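Local structure of sensor protein kinase HptS (Staphylococcus aureus, 6LKI) at residues 47-52 against 60-65. The protein acts as the sensor histidine kinase of a two-component system, probably taking part with a binding protein in the response to extracellular hexose phosphate. Numbering follows the deposited sequence.
Sequences RELLKL and LYYELS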
# COMPACT_ATOMS: atom_id res chain seq x y z
N ARG B 47 -12.10 1.71 22.40
CA ARG B 47 -13.34 1.45 23.14
C ARG B 47 -14.56 1.66 22.26
O ARG B 47 -15.50 0.85 22.28
CB ARG B 47 -13.41 2.34 24.38
CG ARG B 47 -12.51 1.91 25.52
CD ARG B 47 -12.45 2.97 26.60
NE ARG B 47 -11.64 2.57 27.74
CZ ARG B 47 -11.32 3.37 28.75
NH1 ARG B 47 -11.75 4.63 28.76
NH2 ARG B 47 -10.56 2.93 29.75
N GLU B 48 -14.57 2.73 21.46
CA GLU B 48 -15.71 3.00 20.60
C GLU B 48 -15.82 1.98 19.48
O GLU B 48 -16.92 1.53 19.15
CB GLU B 48 -15.61 4.42 20.02
CG GLU B 48 -15.68 5.51 21.07
CD GLU B 48 -16.94 5.43 21.91
OE1 GLU B 48 -18.04 5.44 21.32
OE2 GLU B 48 -16.83 5.35 23.15
N LEU B 49 -14.69 1.59 18.89
CA LEU B 49 -14.72 0.63 17.79
C LEU B 49 -15.13 -0.76 18.28
O LEU B 49 -15.93 -1.44 17.63
CB LEU B 49 -13.35 0.57 17.10
CG LEU B 49 -12.95 1.80 16.27
CD1 LEU B 49 -11.52 1.67 15.78
CD2 LEU B 49 -13.90 2.00 15.10
N LEU B 50 -14.58 -1.20 19.41
CA LEU B 50 -14.98 -2.50 19.95
C LEU B 50 -16.43 -2.49 20.42
O LEU B 50 -17.12 -3.52 20.33
CB LEU B 50 -14.05 -2.90 21.10
CG LEU B 50 -12.65 -3.32 20.65
CD1 LEU B 50 -11.70 -3.40 21.82
CD2 LEU B 50 -12.72 -4.66 19.91
N LYS B 51 -16.93 -1.35 20.91
CA LYS B 51 -18.34 -1.25 21.25
C LYS B 51 -19.21 -1.42 20.01
O LYS B 51 -20.23 -2.11 20.05
CB LYS B 51 -18.62 0.09 21.93
CG LYS B 51 -20.05 0.26 22.41
CD LYS B 51 -20.20 1.53 23.24
CE LYS B 51 -19.22 1.54 24.41
NZ LYS B 51 -19.27 2.82 25.17
N LEU B 52 -18.81 -0.80 18.90
CA LEU B 52 -19.57 -0.93 17.65
C LEU B 52 -19.53 -2.35 17.12
O LEU B 52 -20.56 -2.88 16.67
CB LEU B 52 -19.03 0.05 16.61
CG LEU B 52 -19.55 -0.11 15.18
CD1 LEU B 52 -20.98 0.39 15.07
CD2 LEU B 52 -18.64 0.61 14.19
N LEU B 60 -17.07 -9.08 12.91
CA LEU B 60 -16.46 -7.99 12.17
C LEU B 60 -15.07 -7.70 12.70
O LEU B 60 -14.81 -7.82 13.90
CB LEU B 60 -17.32 -6.72 12.25
CG LEU B 60 -18.77 -6.87 11.78
CD1 LEU B 60 -19.54 -5.59 12.02
CD2 LEU B 60 -18.81 -7.27 10.31
N TYR B 61 -14.17 -7.34 11.79
CA TYR B 61 -12.82 -6.91 12.13
C TYR B 61 -12.59 -5.53 11.54
O TYR B 61 -12.90 -5.29 10.37
CB TYR B 61 -11.77 -7.90 11.61
CG TYR B 61 -11.84 -9.24 12.30
CD1 TYR B 61 -11.31 -9.40 13.57
CD2 TYR B 61 -12.45 -10.32 11.69
CE1 TYR B 61 -11.38 -10.62 14.22
CE2 TYR B 61 -12.52 -11.55 12.32
CZ TYR B 61 -11.99 -11.69 13.59
OH TYR B 61 -12.06 -12.91 14.23
N TYR B 62 -12.06 -4.62 12.36
CA TYR B 62 -11.73 -3.29 11.89
C TYR B 62 -10.23 -3.15 11.69
O TYR B 62 -9.42 -3.77 12.39
CB TYR B 62 -12.23 -2.21 12.86
CG TYR B 62 -11.72 -2.33 14.28
CD1 TYR B 62 -10.46 -1.85 14.63
CD2 TYR B 62 -12.51 -2.89 15.27
CE1 TYR B 62 -10.00 -1.96 15.94
CE2 TYR B 62 -12.06 -3.00 16.58
CZ TYR B 62 -10.80 -2.53 16.90
OH TYR B 62 -10.35 -2.64 18.20
N GLU B 63 -9.86 -2.34 10.70
CA GLU B 63 -8.48 -1.93 10.47
C GLU B 63 -8.47 -0.41 10.38
O GLU B 63 -9.04 0.16 9.46
CB GLU B 63 -7.90 -2.56 9.20
CG GLU B 63 -7.62 -4.06 9.31
CD GLU B 63 -6.82 -4.59 8.14
OE1 GLU B 63 -6.62 -3.85 7.16
OE2 GLU B 63 -6.38 -5.76 8.20
N LEU B 64 -7.85 0.24 11.36
CA LEU B 64 -7.70 1.69 11.40
C LEU B 64 -6.26 2.01 11.05
O LEU B 64 -5.35 1.78 11.86
CB LEU B 64 -8.09 2.25 12.76
CG LEU B 64 -8.20 3.77 12.88
CD1 LEU B 64 -9.24 4.32 11.91
CD2 LEU B 64 -8.52 4.17 14.31
N SER B 65 -6.04 2.53 9.85
CA SER B 65 -4.70 2.69 9.29
C SER B 65 -4.35 4.17 9.17
O SER B 65 -5.13 4.95 8.61
CB SER B 65 -4.59 2.02 7.92
OG SER B 65 -4.94 0.65 8.01
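L49 lies over one face of the Y62 ring, and L50 meets the same ring at its edge, so neighbouring leucines of the helix hold the tyrosine from two directions. CB of L49 makes a CH-pi contact, 4.0 Å from the ring centroid and only 15° off the normal, though displaced toward the rim on the CE2 side. The L49 CD1 methyl lies over the same face, 3.9 Å from both Y62 CD1 and CE1. L50 crosses the tyrosine at about a right angle: its CD2 sits in the ring plane, 3.8 Å from Y62 CE2, while CG packs 3.4 Å from Y62 OH. Y62 leaves the strand on the helix side, and with CG between the backbone N and the carbonyl carbon (chi1 57°) the ring presents a face to L49 and its edge to L50. Farther along the strand, L64 CD2 reaches L49 CD1 at 4.2 Å, extending the apolar strip. No hydrogen bond spans the interface, which rests on van der Waals and CH-pi packing; I53 of the same helix also touches Y62. The axes of segments 47-52 and 60-65 run nearly antiparallel, at 155°, and approach to 9.5 Å. Helix 39-55 thus packs on strand 59-66, an inner strand of the antiparallel sheet ordered 2-1-4-3, an arrangement consistent with the PAS-like modules of double Cache sensor domains.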